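Local coordinates for protein cyclase (Uncultured organism, PDB 5IBZ) that belongs to the cyclase family, may have arylformamidase activity, and holds acetylphosphate in a pocket in this crystal, at residues Leu223-Gly228 with Leu252-His257; Gly205-Trp210 with Ala246-Ala251; Asp25-Gly30 with Ser125-Val130. All blocks are in the same frame, centred on the assembly; numbering follows the deposited sequence.

Interaction 1. Residues Leu223-Gly228 with Leu252-His257; sequences LNPMTG and LERVPH
Met226, a selenomethionine in this crystal, bends at its last torsion (chi3 -71°), which brings CE against Val255. CG1 of Val255 stands anti to the backbone N (chi1 176°), where Met226 CE packs against it as well as against CB. The two side chains lie side by side and point the same way. Met226 CE is 3.7 Å from Val255 CB. The backbones are joined at the same two residues. Met226 N donates to Val255 O at 2.9 Å, and Val255 N donates to Met226 O at 3.0 Å. Pro225 adds a CA-H...O contact, with its CA 3.2 Å from Val255 O.

Toward the chain end of 252-257, the His257 ring meets three residues. Leu223 O lies 3.5 Å above the ring plane, over its centre. Asn224 OD1 is at the ring edge, 3.0 Å from His257 NE2, with the amide and ring planes steeply turned. Pro225 CD approaches the ring obliquely. Pro225 CB also covers one face of the Arg254 guanidinium, whose NE is bonded to Gly175 O.

Beyond the paired residues, water 1 is hydrogen-bonded to both Thr227 O and Glu253 O. Gly228 CA packs 3.2 Å from Leu252 O, and a CB there would clash. Glu253 turns away and bonds through OE2 to His268 of the acetylphosphate pocket. The arrangement is a single antiparallel beta bridge, a hydrogen-bonded pair between two loops. It lies beside the acetylphosphate pocket, with the Val255 side chain about 6 Å from the ligand.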
loop_
_atom_site.group_PDB
_atom_site.type_symbol
_atom_site.label_atom_id
_atom_site.label_comp_id
_atom_site.label_asym_id
_atom_site.label_seq_id
_atom_site.Cartn_x
_atom_site.Cartn_y
_atom_site.Cartn_z
ATOM N N LEU B 223 22.532 9.148 9.800
ATOM C CA LEU B 223 23.501 10.074 9.224
ATOM C C LEU B 223 24.926 9.807 9.691
ATOM O O LEU B 223 25.872 10.346 9.133
ATOM C CB LEU B 223 23.134 11.517 9.576
ATOM C CG LEU B 223 21.791 12.007 9.023
ATOM C CD1 LEU B 223 21.443 13.372 9.574
ATOM C CD2 LEU B 223 21.818 12.038 7.513
ATOM N N ASN B 224 25.084 9.013 10.734
ATOM C CA ASN B 224 26.403 8.847 11.285
ATOM C C ASN B 224 26.881 7.403 11.110
ATOM O O ASN B 224 26.129 6.547 10.680
ATOM C CB ASN B 224 26.393 9.331 12.735
ATOM C CG ASN B 224 26.307 10.862 12.823
ATOM O OD1 ASN B 224 27.325 11.555 12.724
ATOM N ND2 ASN B 224 25.094 11.392 12.974
ATOM N N PRO B 225 28.176 7.165 11.339
ATOM C CA PRO B 225 28.699 5.817 11.092
ATOM C C PRO B 225 28.000 4.752 11.919
ATOM O O PRO B 225 27.542 5.046 13.016
ATOM C CB PRO B 225 30.167 5.912 11.511
ATOM C CG PRO B 225 30.484 7.333 11.485
ATOM C CD PRO B 225 29.218 8.069 11.830
HETATM N N MSE B 226 27.942 3.541 11.382
HETATM C CA MSE B 226 27.270 2.429 12.052
HETATM C C MSE B 226 28.170 1.201 12.102
HETATM O O MSE B 226 28.747 0.807 11.090
HETATM C CB MSE B 226 25.956 2.105 11.339
HETATM C CG MSE B 226 24.925 3.199 11.499
HETATM SE SE MSE B 226 23.269 2.783 10.550
HETATM C CE MSE B 226 23.968 3.011 8.781
ATOM N N THR B 227 28.292 0.603 13.288
ATOM C CA THR B 227 29.126 -0.581 13.475
ATOM C C THR B 227 28.683 -1.751 12.591
ATOM O O THR B 227 27.497 -1.950 12.343
ATOM C CB THR B 227 29.126 -1.034 14.957
ATOM O OG1 THR B 227 30.012 -2.150 15.129
ATOM C CG2 THR B 227 27.746 -1.435 15.421
ATOM N N GLY B 228 29.642 -2.521 12.095
ATOM C CA GLY B 228 29.315 -3.735 11.355
ATOM C C GLY B 228 30.585 -4.433 10.904
ATOM O O GLY B 228 31.692 -4.009 11.269
ATOM N N LEU B 252 24.509 -4.684 7.940
ATOM C CA LEU B 252 25.484 -5.774 8.160
ATOM C C LEU B 252 26.933 -5.306 8.175
ATOM O O LEU B 252 27.609 -5.419 9.199
ATOM C CB LEU B 252 25.338 -6.897 7.120
ATOM C CG LEU B 252 26.353 -8.036 7.358
ATOM C CD1 LEU B 252 26.272 -8.598 8.768
ATOM C CD2 LEU B 252 26.162 -9.148 6.331
ATOM N N GLU B 253 27.418 -4.772 7.062
ATOM C CA GLU B 253 28.774 -4.247 7.076
ATOM C C GLU B 253 28.817 -2.871 7.717
ATOM O O GLU B 253 27.798 -2.177 7.824
ATOM C CB GLU B 253 29.367 -4.213 5.669
ATOM C CG GLU B 253 28.872 -3.151 4.755
ATOM C CD GLU B 253 29.530 -3.272 3.354
ATOM O OE1 GLU B 253 30.743 -3.001 3.194
ATOM O OE2 GLU B 253 28.803 -3.685 2.443
ATOM N N ARG B 254 30.006 -2.501 8.168
ATOM C CA ARG B 254 30.243 -1.185 8.739
ATOM C C ARG B 254 29.938 -0.115 7.690
ATOM O O ARG B 254 30.341 -0.234 6.529
ATOM C CB ARG B 254 31.684 -1.076 9.234
ATOM C CG ARG B 254 31.975 0.156 10.074
ATOM C CD ARG B 254 32.671 1.251 9.306
ATOM N NE ARG B 254 32.992 2.366 10.195
ATOM C CZ ARG B 254 33.410 3.554 9.772
ATOM N NH1 ARG B 254 33.690 4.517 10.641
ATOM N NH2 ARG B 254 33.557 3.777 8.478
ATOM N N VAL B 255 29.211 0.913 8.106
ATOM C CA VAL B 255 28.811 2.009 7.222
ATOM C C VAL B 255 29.478 3.297 7.681
ATOM O O VAL B 255 29.402 3.637 8.863
ATOM C CB VAL B 255 27.285 2.218 7.230
ATOM C CG1 VAL B 255 26.903 3.426 6.376
ATOM C CG2 VAL B 255 26.573 0.963 6.761
ATOM N N PRO B 256 30.123 4.019 6.753
ATOM C CA PRO B 256 30.846 5.243 7.106
ATOM C C PRO B 256 29.944 6.439 7.268
ATOM O O PRO B 256 28.751 6.341 6.985
ATOM C CB PRO B 256 31.770 5.452 5.907
ATOM C CG PRO B 256 30.989 4.913 4.783
ATOM C CD PRO B 256 30.316 3.686 5.329
ATOM N N HIS B 257 30.522 7.555 7.713
ATOM C CA HIS B 257 29.831 8.841 7.751
ATOM C C HIS B 257 29.796 9.461 6.358
ATOM O O HIS B 257 28.860 9.236 5.592
ATOM C CB HIS B 257 30.517 9.808 8.725
ATOM C CG HIS B 257 29.658 10.968 9.129
ATOM N ND1 HIS B 257 29.173 11.888 8.224
ATOM C CD2 HIS B 257 29.205 11.362 10.344
ATOM C CE1 HIS B 257 28.455 12.795 8.863
ATOM N NE2 HIS B 257 28.457 12.497 10.149
HETATM O O HOH W 1 26.342 -1.084 9.908
#

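Interaction 2. Residues Gly205-Trp210 with Ala246-Ala251; sequences GLVESW and AADNIA
This is a mainly polar contact, in which Asp248 receives the N-H groups of Gly205 and Val207. It lies just past the C-terminal ends of the neighbouring parallel strands 199-203 and 244-247, where the 3-10 turn 206-209 meets the loop 248-251. Asp248 CG sits between its own backbone N and carbonyl carbon (chi1 65°), which places CG on the side of Gly205. Gly205 N donates to Asp248 OD2 at 2.9 Å, on the syn side and 26° out of the carboxylate plane. Asp248 OD1 takes the N-H of Thr204. Val207 N donates to Asp248 O at 3.0 Å, nearly in line with the carbonyl bond.

Apolar atoms fill in beside these bonds. Val207 CG1 is 3.7 Å from Asp248 CB. Leu206 CD2 is 3.7 Å from Asn249 CB. Ile250, next along the loop, touches the bound acetylphosphate.

Glu208 OE2 comes within 4.0 Å of Asp248 OD2, with the two carboxylate planes steeply turned. Water 2 donates to both oxygens, at 2.8 Å from Glu208 OE2 and 2.7 Å from Asp248 OD2. Glu208 OE1 forms a salt bridge with Arg203. The water and the arginine would be expected to ease the repulsion between the two acids.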
loop_
_atom_site.group_PDB
_atom_site.type_symbol
_atom_site.label_atom_id
_atom_site.label_comp_id
_atom_site.label_asym_id
_atom_site.label_seq_id
_atom_site.Cartn_x
_atom_site.Cartn_y
_atom_site.Cartn_z
ATOM N N GLY B 205 24.684 -5.032 18.785
ATOM C CA GLY B 205 23.970 -4.193 19.739
ATOM C C GLY B 205 23.259 -2.997 19.127
ATOM O O GLY B 205 22.520 -2.300 19.822
ATOM N N LEU B 206 23.467 -2.732 17.838
ATOM C CA LEU B 206 23.047 -1.440 17.299
ATOM C C LEU B 206 21.530 -1.217 17.422
ATOM O O LEU B 206 21.094 -0.134 17.856
ATOM C CB LEU B 206 23.501 -1.289 15.843
ATOM C CG LEU B 206 23.195 0.080 15.221
ATOM C CD1 LEU B 206 23.959 1.186 15.923
ATOM C CD2 LEU B 206 23.454 0.123 13.706
ATOM N N VAL B 207 20.722 -2.219 17.072
ATOM C CA VAL B 207 19.274 -2.054 17.100
ATOM C C VAL B 207 18.752 -1.845 18.538
ATOM O O VAL B 207 17.661 -1.286 18.740
ATOM C CB VAL B 207 18.558 -3.263 16.430
ATOM C CG1 VAL B 207 18.745 -4.518 17.243
ATOM C CG2 VAL B 207 17.100 -2.980 16.206
ATOM N N GLU B 208 19.551 -2.216 19.536
ATOM C CA GLU B 208 19.140 -2.078 20.939
ATOM C C GLU B 208 19.159 -0.626 21.398
ATOM O O GLU B 208 18.694 -0.310 22.507
ATOM C CB GLU B 208 20.040 -2.930 21.841
ATOM C CG GLU B 208 19.919 -4.417 21.541
ATOM C CD GLU B 208 20.976 -5.298 22.231
ATOM O OE1 GLU B 208 21.644 -4.826 23.182
ATOM O OE2 GLU B 208 21.097 -6.474 21.820
ATOM N N SER B 209 19.697 0.248 20.555
ATOM C CA SER B 209 19.755 1.672 20.865
ATOM C C SER B 209 18.676 2.494 20.156
ATOM O O SER B 209 18.519 3.672 20.443
ATOM C CB SER B 209 21.143 2.237 20.512
ATOM O OG SER B 209 21.376 2.327 19.102
ATOM N N TRP B 210 17.911 1.878 19.265
ATOM C CA TRP B 210 17.002 2.635 18.402
ATOM C C TRP B 210 15.727 3.117 19.091
ATOM O O TRP B 210 15.310 4.272 18.929
ATOM C CB TRP B 210 16.613 1.772 17.195
ATOM C CG TRP B 210 15.439 2.307 16.423
ATOM C CD1 TRP B 210 14.123 1.949 16.557
ATOM C CD2 TRP B 210 15.476 3.297 15.395
ATOM N NE1 TRP B 210 13.349 2.656 15.679
ATOM C CE2 TRP B 210 14.155 3.485 14.949
ATOM C CE3 TRP B 210 16.499 4.044 14.810
ATOM C CZ2 TRP B 210 13.833 4.395 13.955
ATOM C CZ3 TRP B 210 16.179 4.938 13.827
ATOM C CH2 TRP B 210 14.853 5.104 13.404
ATOM N N ALA B 246 23.764 -12.926 9.342
ATOM C CA ALA B 246 22.766 -11.967 9.778
ATOM C C ALA B 246 23.291 -11.175 10.949
ATOM O O ALA B 246 24.138 -11.657 11.691
ATOM C CB ALA B 246 21.505 -12.654 10.154
ATOM N N ALA B 247 22.729 -9.982 11.148
ATOM C CA ALA B 247 23.119 -9.141 12.274
ATOM C C ALA B 247 21.969 -8.273 12.775
ATOM O O ALA B 247 20.932 -8.114 12.106
ATOM C CB ALA B 247 24.307 -8.249 11.897
ATOM N N ASP B 248 22.165 -7.755 13.984
ATOM C CA ASP B 248 21.239 -6.825 14.611
ATOM C C ASP B 248 21.641 -5.363 14.346
ATOM O O ASP B 248 21.449 -4.479 15.188
ATOM C CB ASP B 248 21.180 -7.091 16.108
ATOM C CG ASP B 248 22.490 -6.810 16.789
ATOM O OD1 ASP B 248 23.485 -6.651 16.043
ATOM O OD2 ASP B 248 22.529 -6.749 18.052
ATOM N N ASN B 249 22.194 -5.107 13.168
ATOM C CA ASN B 249 22.356 -3.732 12.689
ATOM C C ASN B 249 21.500 -3.583 11.429
ATOM O O ASN B 249 20.649 -4.450 11.142
ATOM C CB ASN B 249 23.829 -3.378 12.465
ATOM C CG ASN B 249 24.507 -4.273 11.460
ATOM O OD1 ASN B 249 23.848 -5.023 10.741
ATOM N ND2 ASN B 249 25.844 -4.179 11.385
ATOM N N ILE B 250 21.672 -2.501 10.677
ATOM C CA ILE B 250 20.783 -2.226 9.556
ATOM C C ILE B 250 21.421 -2.623 8.223
ATOM O O ILE B 250 20.724 -3.028 7.292
ATOM C CB ILE B 250 20.379 -0.726 9.485
ATOM C CG1 ILE B 250 20.050 -0.173 10.873
ATOM C CG2 ILE B 250 19.216 -0.558 8.544
ATOM C CD1 ILE B 250 18.968 -0.913 11.647
ATOM N N ALA B 251 22.747 -2.538 8.137
ATOM C CA ALA B 251 23.448 -2.756 6.872
ATOM C C ALA B 251 24.426 -3.935 6.841
ATOM O O ALA B 251 25.122 -4.110 5.844
ATOM C CB ALA B 251 24.197 -1.500 6.508
HETATM O O HOH W 2 20.221 -7.306 19.315
#

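Interaction 3. Residues Asp25-Gly30 with Ser125-Val130; sequences DDDQRG and SLYNGV
The Tyr127 ring has Asp27 OD2 at its edge, near the ring plane, and Asn128 CB over the centre of one face. Gly30 CA approaches it obliquely. The ring also meets that of Trp20, steeply turned. The carboxylate of Asp27 stands 81° from the Tyr127 ring.

Asp27 heads an Asx turn. Its OD1 accepts from Arg29 N at 3.1 Å, from above the carboxylate plane, and is also bonded to Asn33 ND2. Its OD2 accepts from Gly30 N at 2.8 Å on the syn lone pair. The anti lone pair of OD2 takes the hydroxyl of Tyr127, at 2.6 Å from Tyr127 OH. Two donors therefore grip this oxygen from different sides. The CB bond of Asp27 points toward 125-130, and CG, anti to the backbone N (chi1 175°), comes 3.7 Å from Tyr127 OH. An alanine here would probably leave Tyr127 OH and the N-H groups of Arg29 and Gly30 without this acceptor, and the turn less firmly fixed.

The partner loop is a tight turn with a G1 beta bulge, in which Gly129 and Val130 both face Leu126. Asn128 follows Tyr127 at a positive phi. Its OD1 accepts from Gly21 N, so its amide also ties in the chain before Asp25. Water 3 is hydrogen-bonded to both backbones, 2.8 Å from Asp25 O and 2.7 Å from Asn128 O. The contact thus fastens the N-terminal loop to the loop after strand 120-122. Asn128 ND2 donates to a lone pair of Asp27 O at 3.1 Å, with Asp27 O only 10° out of the amide plane.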
loop_
_atom_site.group_PDB
_atom_site.type_symbol
_atom_site.label_atom_id
_atom_site.label_comp_id
_atom_site.label_asym_id
_atom_site.label_seq_id
_atom_site.Cartn_x
_atom_site.Cartn_y
_atom_site.Cartn_z
ATOM N N ASP B 25 26.910 -23.901 -13.339
ATOM C CA ASP B 25 26.765 -22.582 -13.921
ATOM C C ASP B 25 25.297 -22.175 -14.130
ATOM O O ASP B 25 25.029 -21.053 -14.528
ATOM C CB ASP B 25 27.558 -22.516 -15.227
ATOM C CG ASP B 25 29.080 -22.511 -14.976
ATOM O OD1 ASP B 25 29.537 -21.759 -14.086
ATOM O OD2 ASP B 25 29.808 -23.263 -15.643
ATOM N N ASP B 26 24.354 -23.058 -13.789
ATOM C CA ASP B 26 22.937 -22.665 -13.826
ATOM C C ASP B 26 22.335 -22.534 -12.424
ATOM O O ASP B 26 21.152 -22.210 -12.277
ATOM C CB ASP B 26 22.103 -23.654 -14.660
ATOM C CG ASP B 26 22.300 -23.471 -16.157
ATOM O OD1 ASP B 26 22.587 -22.337 -16.589
ATOM O OD2 ASP B 26 22.157 -24.462 -16.905
ATOM N N ASP B 27 23.149 -22.724 -11.394
ATOM C CA ASP B 27 22.694 -22.568 -10.018
ATOM C C ASP B 27 22.146 -21.169 -9.724
ATOM O O ASP B 27 22.718 -20.159 -10.140
ATOM C CB ASP B 27 23.821 -22.859 -9.043
ATOM C CG ASP B 27 23.415 -22.598 -7.624
ATOM O OD1 ASP B 27 22.463 -23.281 -7.163
ATOM O OD2 ASP B 27 24.035 -21.719 -6.980
ATOM N N GLN B 28 21.042 -21.135 -8.988
ATOM C CA GLN B 28 20.478 -19.886 -8.486
ATOM C C GLN B 28 20.387 -19.808 -6.976
ATOM O O GLN B 28 19.837 -18.835 -6.470
ATOM C CB GLN B 28 19.080 -19.655 -9.070
ATOM C CG GLN B 28 19.085 -19.493 -10.567
ATOM C CD GLN B 28 17.725 -19.130 -11.115
ATOM O OE1 GLN B 28 17.054 -18.243 -10.599
ATOM N NE2 GLN B 28 17.303 -19.827 -12.163
ATOM N N ARG B 29 20.899 -20.809 -6.249
ATOM C CA ARG B 29 20.749 -20.823 -4.793
ATOM C C ARG B 29 21.995 -20.394 -4.025
ATOM O O ARG B 29 21.907 -20.051 -2.845
ATOM C CB ARG B 29 20.300 -22.211 -4.327
ATOM C CG ARG B 29 19.022 -22.661 -5.007
ATOM C CD ARG B 29 18.559 -23.983 -4.514
ATOM N NE ARG B 29 17.946 -23.904 -3.193
ATOM C CZ ARG B 29 18.449 -24.417 -2.075
ATOM N NH1 ARG B 29 19.634 -25.026 -2.048
ATOM N NH2 ARG B 29 17.746 -24.311 -0.947
ATOM N N GLY B 30 23.161 -20.444 -4.647
ATOM C CA GLY B 30 24.368 -19.987 -3.971
ATOM C C GLY B 30 24.676 -20.775 -2.708
ATOM O O GLY B 30 24.530 -22.011 -2.659
ATOM N N SER B 125 26.722 -7.787 -13.743
ATOM C CA SER B 125 26.386 -9.176 -13.453
ATOM C C SER B 125 26.194 -9.414 -11.970
ATOM O O SER B 125 26.886 -8.835 -11.139
ATOM C CB SER B 125 27.478 -10.130 -13.953
ATOM O OG SER B 125 27.676 -10.023 -15.355
ATOM N N LEU B 126 25.241 -10.295 -11.679
ATOM C CA LEU B 126 24.962 -10.753 -10.328
ATOM C C LEU B 126 25.644 -12.102 -10.093
ATOM O O LEU B 126 26.377 -12.602 -10.960
ATOM C CB LEU B 126 23.453 -10.851 -10.103
ATOM C CG LEU B 126 22.681 -9.541 -9.939
ATOM C CD1 LEU B 126 22.399 -8.861 -11.267
ATOM C CD2 LEU B 126 21.402 -9.840 -9.222
ATOM N N TYR B 127 25.413 -12.692 -8.922
ATOM C CA TYR B 127 25.933 -14.027 -8.610
ATOM C C TYR B 127 25.805 -15.003 -9.799
ATOM O O TYR B 127 24.785 -15.061 -10.474
ATOM C CB TYR B 127 25.220 -14.610 -7.363
ATOM C CG TYR B 127 25.471 -16.098 -7.242
ATOM C CD1 TYR B 127 26.734 -16.583 -6.922
ATOM C CD2 TYR B 127 24.480 -17.008 -7.529
ATOM C CE1 TYR B 127 26.982 -17.954 -6.875
ATOM C CE2 TYR B 127 24.717 -18.374 -7.485
ATOM C CZ TYR B 127 25.965 -18.833 -7.171
ATOM O OH TYR B 127 26.187 -20.188 -7.161
ATOM N N ASN B 128 26.877 -15.744 -10.047
ATOM C CA ASN B 128 26.938 -16.796 -11.064
ATOM C C ASN B 128 26.709 -16.300 -12.483
ATOM O O ASN B 128 26.349 -17.067 -13.379
ATOM C CB ASN B 128 25.940 -17.918 -10.763
ATOM C CG ASN B 128 26.506 -19.293 -11.067
ATOM O OD1 ASN B 128 27.707 -19.458 -11.269
ATOM N ND2 ASN B 128 25.636 -20.281 -11.125
ATOM N N GLY B 129 26.957 -15.022 -12.689
ATOM C CA GLY B 129 26.913 -14.465 -14.026
ATOM C C GLY B 129 25.535 -14.057 -14.515
ATOM O O GLY B 129 25.346 -13.753 -15.711
ATOM N N VAL B 130 24.574 -14.041 -13.603
ATOM C CA VAL B 130 23.210 -13.642 -13.957
ATOM C C VAL B 130 23.233 -12.184 -14.411
ATOM O O VAL B 130 23.779 -11.333 -13.728
ATOM C CB VAL B 130 22.256 -13.842 -12.785
ATOM C CG1 VAL B 130 20.915 -13.164 -13.035
ATOM C CG2 VAL B 130 22.069 -15.312 -12.509
HETATM O O HOH W 3 24.107 -18.448 -14.100
HETATM O O HOH W 4 28.738 -19.386 -13.926
#

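Overall arrangement
Interaction 3 comes first along the chain. It joins the loop before helix 37-44 to the loop after strand 120-122 and closes 94 intervening residues. Both other contacts open later. Interaction 2 starts after strand 199-203 and closes past strand 244-247. Interaction 1 starts after helix 215-223, within that loop, and closes at 252-257, so the two cross. They also touch. Thr227 O and Asn249 ND2 are 2.9 Å apart, a probable hydrogen bond, and Met226 CB packs on Leu206 CD2. Together they tie the loops around the acetylphosphate pocket. Interaction 3 stands apart, its centre 28 to 29 Å from theirs.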